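Local coordinates for putative kinase (Chloroflexus aurantiacus, PDB 2RHM), which is of unknown function but adopts the P-loop nucleoside triphosphate hydrolase fold and probably binds a nucleotide, as a putative kinase, at residues 86-89 with 90-94; 174-177 with 178-182. One frame throughout, in Å; residues are numbered along the deposited sequence.

Contact 1 (86-89 with 90-94); sequences FRVD and LDTER
The first turn of helix 88-101 is closed by D91, whose carboxylate reaches back to the backbone of R87, the N-cap residue. OD2 of D91 takes the N-H of R87 on its anti lone pair, 2.8 Å from N and almost straight (175°). In the opposite sense, N of D91 donates to O of R87 at 2.7 Å. The other oxygen, OD1, meets NH1 of R94 at 2.8 Å in a salt bridge, NH1 coming from above the carboxylate plane; Y67 of helix 52-75 also bonds OD1. In this P-loop NTPase fold the helix follows strand 80-83 of the parallel sheet, and F86 sits in the connection between them. The ring of F86 turns its edge to D91, CD1 of F86 lying 3.7 Å from CG of D91, with ring and carboxylate nearly perpendicular (88°). One residue further along, OG1 of T92 donates to O of V88 at 2.6 Å, in the carbonyl plane; chi1 at -54° brings the hydroxyl back to that oxygen, four residues earlier. At the exposed side R87 grips D89 side-on, NE to OD1 at 2.9 Å and NH2 to OD2 at 3.0 Å, OD2 close to the guanidinium plane, OD1 tilted from it.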
ATOM      1  N   PHE B  86      14.818   8.365  -3.023  1.00 24.25           N
ATOM      2  CA  PHE B  86      15.312   7.158  -3.691  1.00 22.52           C
ATOM      3  C   PHE B  86      16.831   7.166  -3.875  1.00 25.06           C
ATOM      4  O   PHE B  86      17.452   8.221  -4.112  1.00 25.27           O
ATOM      5  CB  PHE B  86      14.639   6.971  -5.045  1.00 23.09           C
ATOM      6  CG  PHE B  86      13.182   6.664  -4.973  1.00 23.29           C
ATOM      7  CD1 PHE B  86      12.748   5.383  -4.674  1.00 25.97           C
ATOM      8  CD2 PHE B  86      12.230   7.643  -5.217  1.00 25.05           C
ATOM      9  CE1 PHE B  86      11.393   5.080  -4.635  1.00 29.71           C
ATOM     10  CE2 PHE B  86      10.880   7.349  -5.167  1.00 26.78           C
ATOM     11  CZ  PHE B  86      10.463   6.077  -4.872  1.00 27.87           C
ATOM     12  N   ARG B  87      17.421   5.974  -3.788  1.00 24.44           N
ATOM     13  CA  ARG B  87      18.864   5.798  -3.912  1.00 22.77           C
ATOM     14  C   ARG B  87      19.176   5.069  -5.201  1.00 22.85           C
ATOM     15  O   ARG B  87      18.653   3.981  -5.432  1.00 21.85           O
ATOM     16  CB  ARG B  87      19.384   4.911  -2.807  1.00 23.96           C
ATOM     17  CG  ARG B  87      19.373   5.495  -1.446  1.00 30.94           C
ATOM     18  CD  ARG B  87      19.940   4.489  -0.473  1.00 35.02           C
ATOM     19  NE  ARG B  87      21.374   4.288  -0.698  1.00 34.71           N
ATOM     20  CZ  ARG B  87      22.326   5.130  -0.289  1.00 41.37           C
ATOM     21  NH1 ARG B  87      22.025   6.241   0.383  1.00 42.63           N
ATOM     22  NH2 ARG B  87      23.598   4.862  -0.544  1.00 38.54           N
ATOM     23  N   VAL B  88      20.029   5.652  -6.032  1.00 21.27           N
ATOM     24  CA  VAL B  88      20.394   5.031  -7.289  1.00 22.01           C
ATOM     25  C   VAL B  88      20.979   3.635  -7.070  1.00 22.39           C
ATOM     26  O   VAL B  88      20.668   2.689  -7.808  1.00 22.88           O
ATOM     27  CB  VAL B  88      21.413   5.894  -8.064  1.00 23.08           C
ATOM     28  CG1 VAL B  88      22.010   5.121  -9.224  1.00 25.46           C
ATOM     29  CG2 VAL B  88      20.768   7.171  -8.572  1.00 26.98           C
ATOM     30  N   ASP B  89      21.830   3.504  -6.062  1.00 21.86           N
ATOM     31  CA  ASP B  89      22.551   2.262  -5.880  1.00 24.25           C
ATOM     32  C   ASP B  89      21.672   1.051  -5.603  1.00 26.27           C
ATOM     33  O   ASP B  89      22.017  -0.047  -6.025  1.00 30.13           O
ATOM     34  CB  ASP B  89      23.656   2.387  -4.824  1.00 21.88           C
ATOM     35  CG  ASP B  89      23.143   2.678  -3.416  1.00 30.12           C
ATOM     36  OD1 ASP B  89      21.947   2.935  -3.194  1.00 30.31           O
ATOM     37  OD2 ASP B  89      23.994   2.673  -2.506  1.00 35.48           O
ATOM     38  N   LEU B  90      20.533   1.257  -4.942  1.00 24.85           N
ATOM     39  CA  LEU B  90      19.605   0.168  -4.627  1.00 26.57           C
ATOM     40  C   LEU B  90      18.270   0.213  -5.372  1.00 24.48           C
ATOM     41  O   LEU B  90      17.720  -0.833  -5.740  1.00 26.01           O
ATOM     42  CB  LEU B  90      19.324   0.164  -3.132  1.00 27.37           C
ATOM     43  CG  LEU B  90      20.477  -0.206  -2.212  1.00 34.07           C
ATOM     44  CD1 LEU B  90      19.953  -0.211  -0.778  1.00 39.28           C
ATOM     45  CD2 LEU B  90      21.063  -1.552  -2.593  1.00 37.18           C
ATOM     46  N   ASP B  91      17.712   1.407  -5.556  1.00 23.90           N
ATOM     47  CA  ASP B  91      16.396   1.519  -6.192  1.00 23.23           C
ATOM     48  C   ASP B  91      16.388   1.345  -7.702  1.00 23.09           C
ATOM     49  O   ASP B  91      15.351   1.041  -8.280  1.00 24.51           O
ATOM     50  CB  ASP B  91      15.705   2.822  -5.759  1.00 23.38           C
ATOM     51  CG  ASP B  91      15.320   2.817  -4.288  1.00 26.20           C
ATOM     52  OD1 ASP B  91      14.492   1.960  -3.911  1.00 27.70           O
ATOM     53  OD2 ASP B  91      15.818   3.666  -3.507  1.00 24.08           O
ATOM     54  N   THR B  92      17.531   1.497  -8.360  1.00 23.22           N
ATOM     55  CA  THR B  92      17.560   1.230  -9.798  1.00 24.74           C
ATOM     56  C   THR B  92      17.158  -0.219 -10.089  1.00 23.43           C
ATOM     57  O   THR B  92      16.307  -0.462 -10.963  1.00 23.25           O
ATOM     58  CB  THR B  92      18.950   1.555 -10.381  1.00 25.24           C
ATOM     59  OG1 THR B  92      19.274   2.900 -10.018  1.00 22.99           O
ATOM     60  CG2 THR B  92      18.961   1.411 -11.893  1.00 30.21           C
ATOM     61  N   GLU B  93      17.742  -1.180  -9.369  1.00 24.93           N
ATOM     62  CA  GLU B  93      17.419  -2.585  -9.607  1.00 26.26           C
ATOM     63  C   GLU B  93      16.025  -2.911  -9.057  1.00 25.51           C
ATOM     64  O   GLU B  93      15.313  -3.755  -9.622  1.00 26.84           O
ATOM     65  CB  GLU B  93      18.462  -3.512  -9.015  1.00 29.44           C
ATOM     66  CG  GLU B  93      18.197  -4.988  -9.363  1.00 31.60           C
ATOM     67  CD  GLU B  93      19.341  -5.900  -8.987  1.00 38.77           C
ATOM     68  OE1 GLU B  93      20.406  -5.389  -8.596  1.00 40.14           O
ATOM     69  OE2 GLU B  93      19.176  -7.136  -9.093  1.00 45.05           O
ATOM     70  N   ARG B  94      15.607  -2.259  -7.980  1.00 24.79           N
ATOM     71  CA  ARG B  94      14.235  -2.504  -7.520  1.00 23.69           C
ATOM     72  C   ARG B  94      13.211  -2.056  -8.558  1.00 23.46           C
ATOM     73  O   ARG B  94      12.196  -2.727  -8.735  1.00 23.16           O
ATOM     74  CB  ARG B  94      13.927  -1.858  -6.175  1.00 23.15           C
ATOM     75  CG  ARG B  94      14.673  -2.455  -4.979  1.00 28.23           C
ATOM     76  CD  ARG B  94      14.528  -1.515  -3.803  1.00 31.60           C
ATOM     77  NE  ARG B  94      15.426  -1.863  -2.711  1.00 34.07           N
ATOM     78  CZ  ARG B  94      15.952  -0.994  -1.855  1.00 30.11           C
ATOM     79  NH1 ARG B  94      15.762   0.313  -1.989  1.00 28.89           N
ATOM     80  NH2 ARG B  94      16.760  -1.438  -0.902  1.00 38.73           N
TER
HETATM   81  O   HOH W   1      20.292  -0.708  -8.207  1.00 30.74           O

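Contact 2 (174-177 with 178-182); sequences DMNA and IVQWV
I178 opens the second segment on the first turn of helix 175-187, the C-terminal helix, which packs on the parallel sheet of the P-loop fold beside helix 18-29. Its N gives a weak bond to O of D174, the N-cap residue, whose OD1 also accepts from N of A177 at 2.9 Å, coming from above the carboxylate plane. The side chain of I178 is buried against L163, V165 and I109 of the sheet. Its CD1 meets the selenium of M175 (selenomethionine) at 4.1 Å, an apolar contact between side chains that cross at a slant; bends at chi2 and chi3 curl M175 round so that SE, rather than CE, does the touching.

V179 follows with a regular helical bond, N to O of M175 at 3.0 Å, while its CG2 rests 3.6 Å from that same oxygen.

Q180 is joined to N176 twice. Its N donates to O of N176 at 2.8 Å, and NE2 donates to OD1 of N176 at 3.0 Å, fairly straight (167°), with OD1 near the plane of the glutamine amide and the two amides turned 47° apart. Q180 bends at chi2 (-46°), which folds the amide back over the preceding turn; CG lies 3.6 Å from ND2 of N176. With an alanine in place of the glutamine, OD1 of N176 is likely to lose its NE2 donor, and the asparagine amide would be freer to turn.

W181 continues the helix and sends its ring away from 174-177 to I107 and L163 of the sheet, while its N bonds O of A177 and its CB stays 3.5 Å from that oxygen.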
ATOM      1  N   ASP B 174       5.229  27.356  -9.293  1.00 30.90           N
ATOM      2  CA  ASP B 174       3.856  27.299  -9.770  1.00 29.54           C
ATOM      3  C   ASP B 174       3.478  25.828  -9.808  1.00 29.20           C
ATOM      4  O   ASP B 174       3.887  25.084 -10.707  1.00 28.98           O
ATOM      5  CB  ASP B 174       3.726  27.945 -11.141  1.00 29.82           C
ATOM      6  CG  ASP B 174       2.289  27.994 -11.632  1.00 33.45           C
ATOM      7  OD1 ASP B 174       1.549  26.989 -11.500  1.00 31.45           O
ATOM      8  OD2 ASP B 174       1.898  29.046 -12.172  1.00 47.63           O
HETATM    9  N   MSE B 175       2.706  25.401  -8.816  1.00 28.13           N
HETATM   10  CA  MSE B 175       2.386  23.987  -8.686  1.00 28.08           C
HETATM   11  C   MSE B 175       1.568  23.494  -9.882  1.00 25.56           C
HETATM   12  O   MSE B 175       1.798  22.402 -10.366  1.00 23.76           O
HETATM   13  CB  MSE B 175       1.682  23.721  -7.343  1.00 29.88           C
HETATM   14  CG  MSE B 175       1.633  22.264  -6.933  1.00 33.33           C
HETATM   15 SE   MSE B 175       3.431  21.506  -6.795  0.75 36.91          SE
HETATM   16  CE  MSE B 175       3.975  22.491  -5.274  1.00 37.36           C
ATOM     17  N   ASN B 176       0.656  24.306 -10.412  1.00 24.55           N
ATOM     18  CA  ASN B 176      -0.133  23.824 -11.540  1.00 25.26           C
ATOM     19  C   ASN B 176       0.744  23.599 -12.751  1.00 25.49           C
ATOM     20  O   ASN B 176       0.472  22.712 -13.550  1.00 26.82           O
ATOM     21  CB  ASN B 176      -1.291  24.740 -11.959  1.00 27.50           C
ATOM     22  CG  ASN B 176      -2.045  24.160 -13.183  1.00 31.83           C
ATOM     23  OD1 ASN B 176      -2.480  22.996 -13.149  1.00 39.61           O
ATOM     24  ND2 ASN B 176      -2.121  24.924 -14.278  1.00 32.25           N
ATOM     25  N   ALA B 177       1.776  24.423 -12.916  1.00 26.02           N
ATOM     26  CA  ALA B 177       2.681  24.247 -14.046  1.00 25.52           C
ATOM     27  C   ALA B 177       3.351  22.882 -13.959  1.00 23.84           C
ATOM     28  O   ALA B 177       3.499  22.177 -14.966  1.00 22.42           O
ATOM     29  CB  ALA B 177       3.722  25.375 -14.088  1.00 25.80           C
ATOM     30  N   ILE B 178       3.727  22.484 -12.745  1.00 23.34           N
ATOM     31  CA  ILE B 178       4.368  21.194 -12.524  1.00 25.32           C
ATOM     32  C   ILE B 178       3.372  20.068 -12.803  1.00 24.49           C
ATOM     33  O   ILE B 178       3.686  19.127 -13.515  1.00 24.60           O
ATOM     34  CB  ILE B 178       4.955  21.099 -11.106  1.00 25.88           C
ATOM     35  CG1 ILE B 178       6.044  22.176 -10.920  1.00 27.58           C
ATOM     36  CG2 ILE B 178       5.519  19.712 -10.871  1.00 27.29           C
ATOM     37  CD1 ILE B 178       6.397  22.457  -9.472  1.00 30.64           C
ATOM     38  N   VAL B 179       2.144  20.192 -12.308  1.00 23.85           N
ATOM     39  CA  VAL B 179       1.108  19.215 -12.625  1.00 24.86           C
ATOM     40  C   VAL B 179       0.894  19.118 -14.139  1.00 26.31           C
ATOM     41  O   VAL B 179       0.823  18.014 -14.674  1.00 26.65           O
ATOM     42  CB  VAL B 179      -0.231  19.542 -11.939  1.00 26.56           C
ATOM     43  CG1 VAL B 179      -1.359  18.659 -12.500  1.00 29.44           C
ATOM     44  CG2 VAL B 179      -0.112  19.373 -10.428  1.00 30.81           C
ATOM     45  N   GLN B 180       0.809  20.262 -14.825  1.00 23.72           N
ATOM     46  CA  GLN B 180       0.627  20.261 -16.293  1.00 24.19           C
ATOM     47  C   GLN B 180       1.780  19.596 -17.048  1.00 22.76           C
ATOM     48  O   GLN B 180       1.549  18.918 -18.057  1.00 21.74           O
ATOM     49  CB  GLN B 180       0.400  21.675 -16.843  1.00 25.95           C
ATOM     50  CG  GLN B 180      -0.914  22.288 -16.409  1.00 32.51           C
ATOM     51  CD  GLN B 180      -2.063  21.323 -16.561  1.00 39.08           C
ATOM     52  OE1 GLN B 180      -2.252  20.730 -17.625  1.00 34.53           O
ATOM     53  NE2 GLN B 180      -2.826  21.137 -15.484  1.00 45.26           N
ATOM     54  N   TRP B 181       3.004  19.825 -16.585  1.00 20.53           N
ATOM     55  CA  TRP B 181       4.176  19.149 -17.139  1.00 21.38           C
ATOM     56  C   TRP B 181       3.995  17.631 -17.116  1.00 22.56           C
ATOM     57  O   TRP B 181       4.188  16.962 -18.137  1.00 24.12           O
ATOM     58  CB  TRP B 181       5.435  19.570 -16.389  1.00 22.68           C
ATOM     59  CG  TRP B 181       6.704  18.986 -16.983  1.00 24.59           C
ATOM     60  CD1 TRP B 181       7.479  19.520 -17.965  1.00 23.35           C
ATOM     61  CD2 TRP B 181       7.320  17.751 -16.613  1.00 19.74           C
ATOM     62  NE1 TRP B 181       8.543  18.696 -18.220  1.00 23.79           N
ATOM     63  CE2 TRP B 181       8.470  17.598 -17.411  1.00 24.84           C
ATOM     64  CE3 TRP B 181       7.013  16.757 -15.681  1.00 24.20           C
ATOM     65  CZ2 TRP B 181       9.312  16.482 -17.304  1.00 23.27           C
ATOM     66  CZ3 TRP B 181       7.847  15.664 -15.573  1.00 24.44           C
ATOM     67  CH2 TRP B 181       8.981  15.536 -16.380  1.00 27.95           C
ATOM     68  N   VAL B 182       3.595  17.097 -15.963  1.00 23.27           N
ATOM     69  CA  VAL B 182       3.291  15.666 -15.844  1.00 24.40           C
ATOM     70  C   VAL B 182       2.121  15.263 -16.759  1.00 24.90           C
ATOM     71  O   VAL B 182       2.206  14.261 -17.458  1.00 25.13           O
ATOM     72  CB  VAL B 182       2.974  15.243 -14.369  1.00 24.74           C
ATOM     73  CG1 VAL B 182       2.626  13.767 -14.304  1.00 28.96           C
ATOM     74  CG2 VAL B 182       4.142  15.521 -13.464  1.00 26.89           C
TER

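How the contacts relate
Both contacts are first turns of helices in the same P-loop fold, yet they serve different helices, 88-101 and 175-187, whose contact centres lie about 26 Å apart, nearest atoms about 13 Å. Each is partly buried, mixing residues of the interior with exposed ones. Contact 1 adds two ion pairs to its backbone and side-chain-to-backbone bonds: one lies at the surface, the other involves a buried aspartate shared with helix 52-75. Contact 2 uses neutral amides on its outer side and apolar side chains inward, against strands 105-112 and 162-166 and helix 18-29. The capping aspartate precedes its helix in contact 2, whereas in contact 1 the carboxylate that reaches back lies inside the helix.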